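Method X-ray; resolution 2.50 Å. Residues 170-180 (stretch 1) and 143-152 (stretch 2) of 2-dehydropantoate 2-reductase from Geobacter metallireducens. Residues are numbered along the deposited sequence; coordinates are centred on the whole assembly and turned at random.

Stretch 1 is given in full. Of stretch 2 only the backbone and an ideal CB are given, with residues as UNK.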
ATOM      1  N   GLY A 170       4.146 -15.994  13.168  1.00 48.32           N
ATOM      2  CA  GLY A 170       4.026 -14.548  12.981  1.00 53.28           C
ATOM      3  C   GLY A 170       3.724 -14.136  11.554  1.00 58.67           C
ATOM      4  O   GLY A 170       3.899 -12.968  11.188  1.00 54.28           O
ATOM      5  N   VAL A 171       3.279 -15.101  10.748  1.00 57.35           N
ATOM      6  CA  VAL A 171       2.871 -14.846   9.369  1.00 56.74           C
ATOM      7  C   VAL A 171       1.353 -14.689   9.338  1.00 55.27           C
ATOM      8  O   VAL A 171       0.626 -15.564   9.813  1.00 55.68           O
ATOM      9  CB  VAL A 171       3.321 -15.989   8.407  1.00 58.67           C
ATOM     10  CG1 VAL A 171       2.955 -15.674   6.955  1.00 47.26           C
ATOM     11  CG2 VAL A 171       4.819 -16.231   8.524  1.00 62.94           C
ATOM     12  N   ASP A 172       0.883 -13.565   8.800  1.00 45.05           N
ATOM     13  CA  ASP A 172      -0.550 -13.321   8.648  1.00 43.22           C
ATOM     14  C   ASP A 172      -1.097 -14.264   7.578  1.00 44.66           C
ATOM     15  O   ASP A 172      -0.913 -14.045   6.384  1.00 41.74           O
ATOM     16  CB  ASP A 172      -0.804 -11.854   8.288  1.00 38.45           C
ATOM     17  CG  ASP A 172      -2.277 -11.502   8.273  1.00 39.09           C
ATOM     18  OD1 ASP A 172      -2.785 -11.148   7.192  1.00 45.66           O
ATOM     19  OD2 ASP A 172      -2.928 -11.570   9.339  1.00 53.01           O
ATOM     20  N   CYS A 173      -1.749 -15.336   8.009  1.00 55.30           N
ATOM     21  CA  CYS A 173      -2.065 -16.430   7.093  1.00 46.91           C
ATOM     22  C   CYS A 173      -3.552 -16.743   7.010  1.00 45.72           C
ATOM     23  O   CYS A 173      -4.182 -17.086   8.009  1.00 48.87           O
ATOM     24  CB  CYS A 173      -1.273 -17.672   7.474  1.00 43.46           C
ATOM     25  SG  CYS A 173      -1.301 -18.957   6.224  1.00 71.76           S
ATOM     26  N   ARG A 174      -4.098 -16.624   5.804  1.00 43.28           N
ATOM     27  CA  ARG A 174      -5.527 -16.809   5.559  1.00 46.04           C
ATOM     28  C   ARG A 174      -5.782 -18.164   4.869  1.00 41.15           C
ATOM     29  O   ARG A 174      -4.847 -18.917   4.605  1.00 41.97           O
ATOM     30  CB  ARG A 174      -6.061 -15.613   4.742  1.00 44.96           C
ATOM     31  CG  ARG A 174      -7.576 -15.360   4.797  1.00 60.77           C
ATOM     32  CD  ARG A 174      -8.136 -15.378   6.218  1.00 82.31           C
ATOM     33  NE  ARG A 174      -9.443 -16.034   6.273  1.00 91.30           N
ATOM     34  CZ  ARG A 174      -9.659 -17.261   6.752  1.00 93.08           C
ATOM     35  NH1 ARG A 174     -10.888 -17.765   6.749  1.00 77.78           N
ATOM     36  NH2 ARG A 174      -8.657 -17.984   7.241  1.00 90.78           N
ATOM     37  N   THR A 175      -7.043 -18.474   4.597  1.00 38.67           N
ATOM     38  CA  THR A 175      -7.431 -19.721   3.951  1.00 43.21           C
ATOM     39  C   THR A 175      -8.617 -19.469   3.022  1.00 45.84           C
ATOM     40  O   THR A 175      -9.533 -18.719   3.367  1.00 48.95           O
ATOM     41  CB  THR A 175      -7.731 -20.812   5.017  1.00 43.48           C
ATOM     42  OG1 THR A 175      -6.514 -21.495   5.334  1.00 29.93           O
ATOM     43  CG2 THR A 175      -8.773 -21.827   4.551  1.00 42.54           C
ATOM     44  N   THR A 176      -8.576 -20.075   1.838  1.00 47.11           N
ATOM     45  CA  THR A 176      -9.663 -19.949   0.872  1.00 48.08           C
ATOM     46  C   THR A 176     -10.099 -21.316   0.321  1.00 45.43           C
ATOM     47  O   THR A 176      -9.368 -22.299   0.444  1.00 47.08           O
ATOM     48  CB  THR A 176      -9.292 -18.955  -0.265  1.00 44.90           C
ATOM     49  OG1 THR A 176     -10.471 -18.572  -0.986  1.00 46.73           O
ATOM     50  CG2 THR A 176      -8.259 -19.554  -1.224  1.00 46.25           C
ATOM     51  N   ASP A 177     -11.300 -21.368  -0.256  1.00 48.30           N
ATOM     52  CA  ASP A 177     -11.821 -22.580  -0.904  1.00 54.34           C
ATOM     53  C   ASP A 177     -11.569 -22.533  -2.408  1.00 56.61           C
ATOM     54  O   ASP A 177     -11.672 -23.549  -3.108  1.00 48.44           O
ATOM     55  CB  ASP A 177     -13.325 -22.734  -0.649  1.00 51.43           C
ATOM     56  CG  ASP A 177     -13.660 -22.956   0.813  1.00 47.56           C
ATOM     57  OD1 ASP A 177     -12.732 -23.040   1.645  1.00 63.85           O
ATOM     58  OD2 ASP A 177     -14.866 -23.046   1.131  1.00 50.89           O
ATOM     59  N   ASP A 178     -11.244 -21.338  -2.896  1.00 54.96           N
ATOM     60  CA  ASP A 178     -10.983 -21.124  -4.308  1.00 49.41           C
ATOM     61  C   ASP A 178      -9.545 -20.654  -4.490  1.00 53.90           C
ATOM     62  O   ASP A 178      -9.268 -19.451  -4.616  1.00 56.35           O
ATOM     63  CB  ASP A 178     -11.982 -20.120  -4.880  1.00 48.65           C
ATOM     64  CG  ASP A 178     -12.259 -20.339  -6.355  1.00 66.97           C
ATOM     65  OD1 ASP A 178     -11.560 -21.166  -6.994  1.00 58.32           O
ATOM     66  OD2 ASP A 178     -13.181 -19.664  -6.873  1.00 63.81           O
ATOM     67  N   LEU A 179      -8.635 -21.628  -4.465  1.00 56.66           N
ATOM     68  CA  LEU A 179      -7.209 -21.414  -4.708  1.00 56.07           C
ATOM     69  C   LEU A 179      -6.976 -20.854  -6.110  1.00 56.91           C
ATOM     70  O   LEU A 179      -6.208 -19.901  -6.296  1.00 51.67           O
ATOM     71  CB  LEU A 179      -6.456 -22.738  -4.546  1.00 57.35           C
ATOM     72  CG  LEU A 179      -5.004 -22.831  -5.028  1.00 49.60           C
ATOM     73  CD1 LEU A 179      -4.111 -21.937  -4.191  1.00 35.62           C
ATOM     74  CD2 LEU A 179      -4.518 -24.275  -4.981  1.00 52.81           C
ATOM     75  N   LYS A 180      -7.661 -21.460  -7.079  1.00 54.08           N
ATOM     76  CA  LYS A 180      -7.570 -21.089  -8.478  1.00 46.73           C
ATOM     77  C   LYS A 180      -7.855 -19.596  -8.675  1.00 41.10           C
ATOM     78  O   LYS A 180      -7.111 -18.918  -9.380  1.00 41.94           O
ATOM     79  CB  LYS A 180      -8.536 -21.943  -9.299  1.00 36.66           C
ATOM     80  CG  LYS A 180      -8.147 -22.148 -10.757  1.00 44.76           C
ATOM     81  CD  LYS A 180      -9.324 -22.716 -11.545  1.00 62.60           C
ATOM     82  CE  LYS A 180      -8.893 -23.322 -12.870  1.00 75.56           C
ATOM     83  NZ  LYS A 180      -8.419 -24.725 -12.709  1.00 69.40           N
ATOM     84  N   UNK A 143       4.990  -6.475   4.110  1.00 50.98           N
ATOM     85  CA  UNK A 143       3.969  -7.517   3.941  1.00 44.12           C
ATOM     86  C   UNK A 143       4.431  -8.910   4.386  1.00 44.23           C
ATOM     87  O   UNK A 143       5.156  -9.032   5.372  1.00 46.76           O
ATOM     88  CB  UNK A 143       3.540  -7.576   2.473  1.00 44.12           C
ATOM     89  N   UNK A 144       4.012  -9.949   3.669  1.00 43.28           N
ATOM     90  CA  UNK A 144       4.439 -11.310   3.970  1.00 44.35           C
ATOM     91  C   UNK A 144       3.278 -12.263   4.143  1.00 49.26           C
ATOM     92  O   UNK A 144       3.480 -13.449   4.405  1.00 49.58           O
ATOM     93  CB  UNK A 144       5.300 -11.321   5.235  1.00 44.35           C
ATOM     94  N   UNK A 145       2.061 -11.742   3.993  1.00 52.11           N
ATOM     95  CA  UNK A 145       0.841 -12.527   4.180  1.00 48.09           C
ATOM     96  C   UNK A 145       0.663 -13.621   3.122  1.00 46.50           C
ATOM     97  O   UNK A 145       1.171 -13.502   2.007  1.00 46.91           O
ATOM     98  CB  UNK A 145      -0.374 -11.598   4.162  1.00 48.09           C
ATOM     99  N   UNK A 146      -0.024 -14.700   3.496  1.00 44.64           N
ATOM    100  CA  UNK A 146      -0.193 -15.868   2.627  1.00 31.00           C
ATOM    101  C   UNK A 146      -1.659 -16.316   2.619  1.00 33.43           C
ATOM    102  O   UNK A 146      -2.305 -16.345   3.668  1.00 38.37           O
ATOM    103  CB  UNK A 146       0.712 -17.014   3.085  1.00 31.00           C
ATOM    104  N   UNK A 147      -2.184 -16.661   1.444  1.00 31.39           N
ATOM    105  CA  UNK A 147      -3.493 -17.307   1.345  1.00 33.55           C
ATOM    106  C   UNK A 147      -3.301 -18.780   0.933  1.00 39.46           C
ATOM    107  O   UNK A 147      -2.728 -19.067  -0.122  1.00 36.52           O
ATOM    108  CB  UNK A 147      -4.386 -16.572   0.343  1.00 33.55           C
ATOM    109  N   UNK A 148      -3.784 -19.700   1.771  1.00 38.09           N
ATOM    110  CA  UNK A 148      -3.576 -21.150   1.577  1.00 32.21           C
ATOM    111  C   UNK A 148      -4.784 -21.871   0.984  1.00 30.21           C
ATOM    112  O   UNK A 148      -5.881 -21.833   1.543  1.00 37.73           O
ATOM    113  CB  UNK A 148      -3.219 -21.802   2.915  1.00 32.21           C
ATOM    114  N   UNK A 149      -4.575 -22.527  -0.151  1.00 24.70           N
ATOM    115  CA  UNK A 149      -5.612 -23.358  -0.759  1.00 37.22           C
ATOM    116  C   UNK A 149      -5.127 -24.771  -1.063  1.00 34.73           C
ATOM    117  O   UNK A 149      -3.943 -25.001  -1.302  1.00 33.10           O
ATOM    118  CB  UNK A 149      -6.117 -22.702  -2.046  1.00 37.22           C
ATOM    119  N   UNK A 150      -6.037 -25.729  -1.054  1.00 37.21           N
ATOM    120  CA  UNK A 150      -5.670 -27.065  -1.507  1.00 49.04           C
ATOM    121  C   UNK A 150      -6.024 -27.233  -2.974  1.00 47.29           C
ATOM    122  O   UNK A 150      -7.100 -26.809  -3.414  1.00 51.04           O
ATOM    123  CB  UNK A 150      -6.365 -28.136  -0.663  1.00 49.04           C
ATOM    124  N   UNK A 151      -5.099 -27.813  -3.735  1.00 43.14           N
ATOM    125  CA  UNK A 151      -5.337 -28.098  -5.142  1.00 44.25           C
ATOM    126  C   UNK A 151      -6.533 -29.044  -5.327  1.00 49.53           C
ATOM    127  O   UNK A 151      -7.504 -28.693  -5.992  1.00 49.49           O
ATOM    128  CB  UNK A 151      -4.081 -28.703  -5.773  1.00 44.25           C
ATOM    129  N   UNK A 152      -6.462 -30.230  -4.730  1.00 56.29           N
ATOM    130  CA  UNK A 152      -7.611 -31.123  -4.690  1.00 69.71           C
ATOM    131  C   UNK A 152      -8.394 -30.806  -3.417  1.00 79.96           C
ATOM    132  O   UNK A 152      -7.842 -30.878  -2.318  1.00 83.07           O
ATOM    133  CB  UNK A 152      -7.183 -32.591  -4.735  1.00 69.71           C
TER

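Residues 143-150 form a strand that runs parallel to strand 173-175, and the backbone fixes the register. The amide N of position 146 donates to Asp-172 O (3.1 Å), the O of position 146 accepts from Arg-174 N (2.8 Å), the N of position 148 donates to Arg-174 O (3.1 Å), and the O of position 148 accepts from Thr-176 N (3.2 Å). The even positions 146 and 148 therefore carry the pairing, and their CB atoms share a sheet face with Cys-173 and Thr-175.

Position 143 lies beyond the reach of stretch 1; the residue is Ala-143. At position 144 phi is 127° and psi 0°, and a CB would be jammed against the preceding carbonyl O. That calls for glycine, and Gly-144 is found; its O lies 3.4 Å from Val-171 CG1.

The CB of position 145 points sideways, 3.3 Å from Asp-172 O. The nearby Asp-172 carboxylate would make a basic or polar residue plausible, although many side chains would fit. The residue is Arg-145, but its end leads away and no salt bridge forms. Independently of the side chain, Arg-145 CA lies 3.2 Å from Asp-172 O in a CA-H...O contact.

Position 146 places its CB 4.2 Å from Cys-173 SG and 4.7 Å from Val-171 CG1, an apolar setting that suits valine, isoleucine or leucine. Ile-146 fills it, with CD1 reaching 3.9 Å from Val-171 CG1.

Position 147 turns to the face of Arg-174, its CB 4.8 Å from Arg-174 CB and 5.1 Å from Thr-176 CG2. A beta-branched residue, either aliphatic or threonine, would suit these neighbours. Ile-147 brings CG2 to 3.8 Å from Thr-176 CG2.

At position 148 the CB returns to the face of Cys-173, 4.8 Å from Cys-173 SG and 4.1 Å from Thr-175 OG1. Leucine, isoleucine, valine or methionine could use the sulfur as an apolar neighbour. Leu-148 does so, its CD1 packing 3.7 Å from Cys-173 SG.

Position 149 is restrictive for a different reason than 144, steric rather than torsional. A CB here would point toward stretch 1 and stand only 2.5 Å from Leu-179 CB, a clash, so only glycine fits with Leu-179 placed as it is. Gly-149 leaves that space to Leu-179, whose CD2 approaches Gly-149 O to 3.8 Å.

Position 150 points away, leaving the choice open; the residue is Glu-150. Position 151 also points away, yet an apolar residue would be compatible with nearby Leu-179. Phe-151 touches it peripherally, its N 3.8 Å and its CB 4.5 Å from Leu-179 CD2. Position 152 is out of reach; it is Leu-152.

Stretch 2 143-152: AGRIILGEFL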
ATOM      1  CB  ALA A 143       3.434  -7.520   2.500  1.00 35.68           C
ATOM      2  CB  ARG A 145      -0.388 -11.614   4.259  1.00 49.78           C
ATOM      3  CG  ARG A 145      -0.731 -10.877   2.987  1.00 64.96           C
ATOM      4  CD  ARG A 145      -2.073 -10.176   3.120  1.00 82.32           C
ATOM      5  NE  ARG A 145      -2.590  -9.753   1.821  1.00101.24           N
ATOM      6  CZ  ARG A 145      -3.351 -10.508   1.029  1.00104.48           C
ATOM      7  NH1 ARG A 145      -3.697 -11.735   1.395  1.00102.95           N
ATOM      8  NH2 ARG A 145      -3.769 -10.031  -0.135  1.00113.44           N
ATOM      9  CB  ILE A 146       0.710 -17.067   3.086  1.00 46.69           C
ATOM     10  CG1 ILE A 146       2.189 -16.679   3.155  1.00 36.16           C
ATOM     11  CG2 ILE A 146       0.550 -18.290   2.159  1.00 46.07           C
ATOM     12  CD1 ILE A 146       3.097 -17.797   3.664  1.00 43.19           C
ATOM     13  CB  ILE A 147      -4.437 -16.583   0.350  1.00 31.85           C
ATOM     14  CG1 ILE A 147      -4.393 -15.060   0.542  1.00 39.80           C
ATOM     15  CG2 ILE A 147      -5.875 -17.094   0.496  1.00 26.27           C
ATOM     16  CD1 ILE A 147      -5.117 -14.289  -0.552  1.00 28.78           C
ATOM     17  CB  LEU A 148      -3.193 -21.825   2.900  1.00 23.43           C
ATOM     18  CG  LEU A 148      -1.819 -21.531   3.509  1.00 14.65           C
ATOM     19  CD1 LEU A 148      -1.594 -22.311   4.767  1.00 33.33           C
ATOM     20  CD2 LEU A 148      -0.694 -21.774   2.513  1.00 11.17           C
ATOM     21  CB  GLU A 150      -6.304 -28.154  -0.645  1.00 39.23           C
ATOM     22  CG  GLU A 150      -7.779 -27.992  -0.368  1.00 67.40           C
ATOM     23  CD  GLU A 150      -8.349 -29.128   0.458  1.00 76.41           C
ATOM     24  OE1 GLU A 150      -9.540 -29.034   0.808  1.00 96.52           O
ATOM     25  OE2 GLU A 150      -7.624 -30.108   0.753  1.00 91.35           O
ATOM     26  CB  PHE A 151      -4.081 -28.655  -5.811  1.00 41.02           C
ATOM     27  CG  PHE A 151      -4.275 -28.990  -7.262  1.00 51.24           C
ATOM     28  CD1 PHE A 151      -4.438 -27.973  -8.205  1.00 23.60           C
ATOM     29  CD2 PHE A 151      -4.309 -30.321  -7.689  1.00 44.17           C
ATOM     30  CE1 PHE A 151      -4.628 -28.270  -9.546  1.00 42.86           C
ATOM     31  CE2 PHE A 151      -4.498 -30.631  -9.033  1.00 38.88           C
ATOM     32  CZ  PHE A 151      -4.655 -29.603  -9.967  1.00 49.38           C
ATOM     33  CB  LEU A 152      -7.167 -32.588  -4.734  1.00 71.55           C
ATOM     34  CG  LEU A 152      -7.905 -33.575  -5.656  1.00 76.13           C
ATOM     35  CD1 LEU A 152      -9.126 -34.189  -4.974  1.00 75.41           C
ATOM     36  CD2 LEU A 152      -8.271 -32.953  -7.012  1.00 69.99           C
TER
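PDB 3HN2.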